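Local coordinates for protein aromatic-L-amino-acid decarboxylase (Catharanthus roseus, PDB 6EEW) that catalyses the pyridoxal-phosphate-dependent decarboxylation of L-tryptophan to tryptamine and of 5-hydroxy-L-tryptophan to serotonin, working as a homodimer, at residues A[122-126]-A[359-363]; A[137-141]-A[153-157]; A[171-176]-A[209-213]. One frame throughout, in Å; residues are numbered along the deposited sequence.

In the fold
From the N terminus the chain first enters contact 1 at 122-126, the loop between helices 107-119 and 130-146, and this contact closes only at 359-363, more than 230 residues later. Contacts 2 and 3 both fall within that span, one after the other. Contact 2 is a short closure, folding the loop 153-157 back on helix 130-146 just before strand 160-164. Contact 3 then pairs helix 167-186 with helix 206-212 beside the large mixed sheet. Contacts 1 and 2 touch directly, through Phe362 and Val360 packed on Phe155 and Met137, whereas contact 3 stands apart, its centre about 22 Å and 24 Å from the centres of contacts 1 and 2. All three also meet the second subunit.

Contact 1: residues A[122-126]-A[359-363]; sequences VGFTW and VVDFK. With TRP (tryptophan), chain G.
Two irregular loops of the PLP-dependent decarboxylase domain meet here at the dimer interface, where Val122 and Phe124 line the pocket of a bound tryptophan. Thr125 lies opposite Asp361 (CA-CA 4.0 Å) and Phe124 opposite Lys363 (CA-CA 4.7 Å). Thr125 and residues 359-361 are extended; Phe124 and Trp126, with helical backbone angles, turn the chain on either side of Thr125, and Phe362 and Lys363 enter a 3-10 segment.

Two hydrogen bonds join these strandless loops. Lys363 N donates to Phe124 O at 3.2 Å, and the m-rotamer carboxylate of Asp361 accepts Trp126 N through OD1 at 2.7 Å.

The CA-to-CB bond of Val359 points toward 122-126, its side chain beside the t-rotamer indole of Trp126, whose NE1 binds Glu134; Pro56 of the second subunit packs on both. Lys363 CE passes 3.9 Å from Thr125 CG2.

Phe124 (p rotamer) meets Phe100 of the second subunit edge-to-face. Val122 CG2 lies 4.0 Å from CZ3 of the ligand's indole, and Phe124 CE2 3.4 Å from the ligand's CB.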
# COMPACT_ATOMS: atom_id res chain seq x y z
N VAL A 122 -11.76 6.55 -3.02
CA VAL A 122 -11.11 6.25 -1.75
C VAL A 122 -12.13 5.44 -0.97
O VAL A 122 -13.11 6.00 -0.45
CB VAL A 122 -10.71 7.52 -0.99
CG1 VAL A 122 -9.77 7.17 0.11
CG2 VAL A 122 -10.11 8.61 -1.94
N GLY A 123 -11.90 4.14 -0.85
CA GLY A 123 -12.94 3.28 -0.34
C GLY A 123 -12.80 2.92 1.12
O GLY A 123 -12.85 1.74 1.47
N PHE A 124 -12.63 3.93 1.99
CA PHE A 124 -12.44 3.62 3.40
C PHE A 124 -13.72 3.13 4.06
O PHE A 124 -13.65 2.43 5.07
CB PHE A 124 -11.86 4.82 4.17
CG PHE A 124 -12.43 6.16 3.77
CD1 PHE A 124 -13.65 6.59 4.26
CD2 PHE A 124 -11.73 6.99 2.92
CE1 PHE A 124 -14.16 7.83 3.91
CE2 PHE A 124 -12.24 8.22 2.54
CZ PHE A 124 -13.45 8.65 3.05
N THR A 125 -14.89 3.46 3.50
CA THR A 125 -16.15 2.99 4.05
C THR A 125 -17.04 2.51 2.91
O THR A 125 -16.76 2.74 1.74
CB THR A 125 -16.87 4.11 4.83
OG1 THR A 125 -17.17 5.21 3.96
CG2 THR A 125 -15.97 4.59 5.95
N TRP A 126 -18.09 1.77 3.25
CA TRP A 126 -19.06 1.41 2.22
C TRP A 126 -19.68 2.66 1.59
O TRP A 126 -19.79 2.76 0.36
CB TRP A 126 -20.15 0.51 2.80
CG TRP A 126 -21.23 0.21 1.83
CD1 TRP A 126 -21.29 -0.84 0.95
CD2 TRP A 126 -22.40 0.99 1.60
NE1 TRP A 126 -22.44 -0.76 0.19
CE2 TRP A 126 -23.13 0.36 0.56
CE3 TRP A 126 -22.90 2.18 2.15
CZ2 TRP A 126 -24.34 0.86 0.08
CZ3 TRP A 126 -24.10 2.68 1.66
CH2 TRP A 126 -24.81 2.01 0.65
N VAL A 359 -22.47 -5.43 5.13
CA VAL A 359 -21.54 -4.60 4.39
C VAL A 359 -20.49 -4.09 5.36
O VAL A 359 -20.78 -3.83 6.53
CB VAL A 359 -22.30 -3.45 3.68
CG1 VAL A 359 -21.54 -2.17 3.80
CG2 VAL A 359 -22.60 -3.82 2.22
N VAL A 360 -19.26 -3.91 4.87
CA VAL A 360 -18.13 -3.58 5.72
C VAL A 360 -17.55 -2.22 5.34
O VAL A 360 -17.86 -1.65 4.29
CB VAL A 360 -17.04 -4.67 5.64
CG1 VAL A 360 -17.65 -6.04 5.85
CG2 VAL A 360 -16.29 -4.60 4.32
N ASP A 361 -16.74 -1.68 6.25
CA ASP A 361 -15.87 -0.54 5.98
C ASP A 361 -14.44 -1.08 6.03
O ASP A 361 -13.95 -1.44 7.10
CB ASP A 361 -16.06 0.60 6.98
CG ASP A 361 -17.46 1.19 6.96
OD1 ASP A 361 -18.06 1.32 5.87
OD2 ASP A 361 -17.95 1.57 8.05
N PHE A 362 -13.80 -1.17 4.87
CA PHE A 362 -12.52 -1.88 4.83
C PHE A 362 -11.41 -1.13 5.54
O PHE A 362 -10.35 -1.71 5.79
CB PHE A 362 -12.11 -2.21 3.39
CG PHE A 362 -12.65 -3.54 2.90
CD1 PHE A 362 -12.17 -4.74 3.45
CD2 PHE A 362 -13.61 -3.61 1.90
CE1 PHE A 362 -12.66 -5.97 3.01
CE2 PHE A 362 -14.10 -4.85 1.43
CZ PHE A 362 -13.62 -6.03 1.99
N LYS A 363 -11.61 0.15 5.88
CA LYS A 363 -10.62 0.82 6.71
C LYS A 363 -10.33 0.04 7.98
O LYS A 363 -9.20 0.05 8.48
CB LYS A 363 -11.09 2.24 7.05
CG LYS A 363 -12.28 2.31 8.00
CD LYS A 363 -12.66 3.78 8.24
CE LYS A 363 -13.87 3.94 9.14
NZ LYS A 363 -13.62 3.37 10.47
N TRP G . -9.40 12.38 4.86
CA TRP G . -10.56 11.51 4.76
C TRP G . -11.40 11.64 6.02
O TRP G . -11.63 12.76 6.48
CB TRP G . -10.12 10.05 4.54
CG TRP G . -8.92 9.88 3.62
CD1 TRP G . -7.80 9.14 3.89
CD2 TRP G . -8.71 10.46 2.33
NE1 TRP G . -6.92 9.22 2.83
CE2 TRP G . -7.46 10.02 1.86
CE3 TRP G . -9.46 11.31 1.52
CZ2 TRP G . -6.93 10.40 0.63
CZ3 TRP G . -8.95 11.68 0.28
CH2 TRP G . -7.69 11.23 -0.15
OXT TRP G . -11.87 10.65 6.62

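Contact 2: residues A[137-141]-A[153-157]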
# COMPACT_ATOMS: atom_id res chain seq x y z
N MET A 137 -15.81 -7.68 -1.55
CA MET A 137 -16.35 -8.83 -0.84
C MET A 137 -16.67 -9.97 -1.80
O MET A 137 -16.30 -11.14 -1.56
CB MET A 137 -17.60 -8.41 -0.06
CG MET A 137 -17.37 -7.33 0.96
SD MET A 137 -18.92 -6.72 1.65
CE MET A 137 -19.52 -8.17 2.53
N ILE A 138 -17.35 -9.66 -2.91
CA ILE A 138 -17.73 -10.70 -3.86
C ILE A 138 -16.49 -11.38 -4.43
O ILE A 138 -16.44 -12.62 -4.55
CB ILE A 138 -18.60 -10.11 -4.98
CG1 ILE A 138 -19.93 -9.60 -4.43
CG2 ILE A 138 -18.89 -11.15 -6.00
CD1 ILE A 138 -20.68 -8.73 -5.43
N VAL A 139 -15.48 -10.60 -4.83
CA VAL A 139 -14.29 -11.19 -5.43
C VAL A 139 -13.55 -12.07 -4.42
O VAL A 139 -13.01 -13.12 -4.78
CB VAL A 139 -13.36 -10.10 -5.99
CG1 VAL A 139 -11.90 -10.60 -6.05
CG2 VAL A 139 -13.85 -9.64 -7.35
N MET A 140 -13.52 -11.65 -3.16
CA MET A 140 -12.85 -12.48 -2.17
C MET A 140 -13.58 -13.79 -1.95
O MET A 140 -12.95 -14.83 -1.77
CB MET A 140 -12.69 -11.71 -0.85
CG MET A 140 -11.61 -10.64 -0.92
SD MET A 140 -9.96 -11.29 -1.20
CE MET A 140 -9.52 -11.93 0.40
N ASP A 141 -14.92 -13.78 -2.03
CA ASP A 141 -15.65 -15.03 -1.91
C ASP A 141 -15.48 -15.91 -3.16
O ASP A 141 -15.35 -17.14 -3.06
CB ASP A 141 -17.13 -14.74 -1.65
CG ASP A 141 -17.44 -14.49 -0.16
OD1 ASP A 141 -16.50 -14.40 0.65
OD2 ASP A 141 -18.63 -14.40 0.20
N PHE A 153 -14.28 -18.93 5.89
CA PHE A 153 -13.42 -17.86 5.39
C PHE A 153 -14.17 -16.92 4.45
O PHE A 153 -13.52 -16.11 3.77
CB PHE A 153 -12.21 -18.45 4.66
CG PHE A 153 -11.25 -19.18 5.57
CD1 PHE A 153 -10.26 -18.47 6.25
CD2 PHE A 153 -11.34 -20.56 5.73
CE1 PHE A 153 -9.35 -19.11 7.09
CE2 PHE A 153 -10.44 -21.22 6.57
CZ PHE A 153 -9.44 -20.49 7.26
N MET A 154 -15.49 -17.04 4.34
CA MET A 154 -16.25 -16.30 3.34
C MET A 154 -17.22 -15.34 3.99
O MET A 154 -17.81 -15.63 5.04
CB MET A 154 -17.04 -17.25 2.41
CG MET A 154 -16.18 -18.24 1.72
SD MET A 154 -17.11 -19.34 0.65
CE MET A 154 -15.76 -20.41 0.14
N PHE A 155 -17.42 -14.21 3.32
CA PHE A 155 -18.43 -13.25 3.76
C PHE A 155 -19.82 -13.88 3.70
O PHE A 155 -20.65 -13.66 4.59
CB PHE A 155 -18.37 -11.99 2.89
CG PHE A 155 -17.19 -11.11 3.17
CD1 PHE A 155 -17.15 -10.31 4.32
CD2 PHE A 155 -16.11 -11.07 2.31
CE1 PHE A 155 -16.06 -9.48 4.59
CE2 PHE A 155 -15.02 -10.25 2.57
CZ PHE A 155 -15.00 -9.45 3.72
N SER A 156 -20.09 -14.67 2.66
CA SER A 156 -21.35 -15.42 2.59
C SER A 156 -21.49 -16.41 3.73
O SER A 156 -22.62 -16.79 4.07
CB SER A 156 -21.46 -16.15 1.25
OG SER A 156 -20.37 -17.03 1.06
N GLY A 157 -20.38 -16.84 4.34
CA GLY A 157 -20.40 -17.66 5.54
C GLY A 157 -20.15 -16.86 6.80
O GLY A 157 -20.85 -15.88 7.08
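An aspartate on helix 130-146 acts as a double acceptor for a type I beta turn, Met154 to Gly157, in the loop that leads to strand 160-164 of the large sheet. Asp141 holds two successive backbone amides with its two carboxylate oxygens: OD1 accepts from Phe155 N at 2.8 Å and OD2 from Ser156 N at 2.9 Å. Ser156 OG adds a weak bond to OD2 at 3.3 Å. A short acidic side chain suits this place, since the amides of the turn both face the helix. Within the turn, Gly157 N is weakly bonded to Met154 O (2.9 Å), while the helix keeps its own pattern, Asp141 N to Met137 O at 3.0 Å. The negative charge also has a distant, weak ion-pair partner, Arg60 of the second subunit, and Met140 O receives Trp331 NE1.

Beside these polar atoms, Phe155 points toward the helix. Met137, slender and flexible, makes a CH-pi and Met-aromatic contact, with SD oblique at 4.9 Å from the centroid of the Phe155 ring and CG 4.1 Å from that centroid, over the face.

Contact 3: residues A[171-176]-A[209-213]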
# COMPACT_ATOMS: atom_id res chain seq x y z
N ILE A 171 0.58 -10.22 7.10
CA ILE A 171 1.11 -10.93 8.25
C ILE A 171 1.14 -10.02 9.47
O ILE A 171 0.82 -10.44 10.59
CB ILE A 171 2.50 -11.50 7.95
CG1 ILE A 171 2.37 -12.63 6.92
CG2 ILE A 171 3.10 -12.10 9.20
CD1 ILE A 171 3.69 -13.33 6.58
N LEU A 172 1.55 -8.76 9.28
CA LEU A 172 1.57 -7.81 10.39
C LEU A 172 0.19 -7.66 11.01
O LEU A 172 0.05 -7.66 12.24
CB LEU A 172 2.11 -6.46 9.90
CG LEU A 172 2.16 -5.30 10.89
CD1 LEU A 172 2.98 -5.65 12.12
CD2 LEU A 172 2.72 -4.05 10.22
N CYS A 173 -0.85 -7.55 10.18
CA CYS A 173 -2.21 -7.42 10.70
C CYS A 173 -2.62 -8.67 11.49
O CYS A 173 -3.17 -8.56 12.60
CB CYS A 173 -3.17 -7.11 9.56
SG CYS A 173 -3.10 -5.30 9.02
N THR A 174 -2.36 -9.86 10.94
CA THR A 174 -2.77 -11.05 11.69
C THR A 174 -1.97 -11.20 12.97
O THR A 174 -2.52 -11.63 14.00
CB THR A 174 -2.67 -12.32 10.83
OG1 THR A 174 -1.30 -12.63 10.54
CG2 THR A 174 -3.46 -12.15 9.56
N ILE A 175 -0.70 -10.81 12.95
CA ILE A 175 0.12 -10.85 14.16
C ILE A 175 -0.44 -9.90 15.21
O ILE A 175 -0.46 -10.21 16.41
CB ILE A 175 1.58 -10.49 13.84
CG1 ILE A 175 2.18 -11.46 12.83
CG2 ILE A 175 2.41 -10.46 15.12
CD1 ILE A 175 3.65 -11.18 12.56
N ILE A 176 -0.87 -8.71 14.80
CA ILE A 176 -1.40 -7.77 15.78
C ILE A 176 -2.73 -8.29 16.33
O ILE A 176 -3.01 -8.17 17.53
CB ILE A 176 -1.57 -6.36 15.18
CG1 ILE A 176 -0.20 -5.71 14.94
CG2 ILE A 176 -2.42 -5.51 16.11
CD1 ILE A 176 -0.25 -4.38 14.26
N THR A 209 8.56 -8.33 10.77
CA THR A 209 7.15 -8.14 11.09
C THR A 209 6.89 -8.31 12.58
O THR A 209 6.23 -7.48 13.21
CB THR A 209 6.29 -9.11 10.27
OG1 THR A 209 6.35 -8.73 8.89
CG2 THR A 209 4.86 -9.05 10.72
N CYS A 210 7.42 -9.38 13.18
CA CYS A 210 7.21 -9.58 14.61
C CYS A 210 7.72 -8.38 15.41
O CYS A 210 7.07 -7.91 16.34
CB CYS A 210 7.90 -10.86 15.08
SG CYS A 210 7.23 -12.38 14.34
N LYS A 211 8.91 -7.89 15.06
CA LYS A 211 9.48 -6.75 15.77
C LYS A 211 8.58 -5.52 15.61
O LYS A 211 8.35 -4.78 16.57
CB LYS A 211 10.89 -6.46 15.24
CG LYS A 211 11.56 -5.25 15.83
CD LYS A 211 12.92 -5.00 15.20
CE LYS A 211 13.63 -3.84 15.89
NZ LYS A 211 15.00 -3.59 15.37
N LEU A 212 8.05 -5.31 14.40
CA LEU A 212 7.15 -4.19 14.18
C LEU A 212 5.95 -4.23 15.12
O LEU A 212 5.45 -3.17 15.52
CB LEU A 212 6.67 -4.16 12.73
CG LEU A 212 7.78 -3.89 11.70
CD1 LEU A 212 7.17 -3.71 10.33
CD2 LEU A 212 8.59 -2.66 12.10
N ALA A 213 5.46 -5.42 15.45
CA ALA A 213 4.30 -5.56 16.33
C ALA A 213 4.66 -5.43 17.80
O ALA A 213 3.75 -5.46 18.64
CB ALA A 213 3.60 -6.89 16.09
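Helix 167-186 and the short helix 206-212 pack side by side here, joining the helices that follow strands 160-164 and 194-199 of the large sheet, with no hydrogen bond between the two segments. Small residues in 209-213 make room for branched ones opposite. Thr209 and Ala213, one turn apart, both point across, and the methyl of Thr209 fits into a hollow bordered by Ile171 and Leu172: its CG2 lies 3.8 Å from Ile171 CG2 and 3.5 Å from Leu172 CA. A threonine suits this tight spot because its OG1 is bonded to Met205 O, just before the helix, leaving the methyl to face the neighbour. Ser168, probably a cofactor-binding residue, lies close by.

One turn on, Ile176 lies opposite Ala213. The lone methyl of Ala213 leaves space that Ile175 CG2 (3.9 Å from its CB) and Ile176 CG1 (4.1 Å) fill; Leu212 of the second subunit packs on Ile176. Ile175 CD1 lies 4.2 Å from Cys210 SG, and Leu172 extends the contact, its CD1 resting 4.0 Å from Leu212 CB.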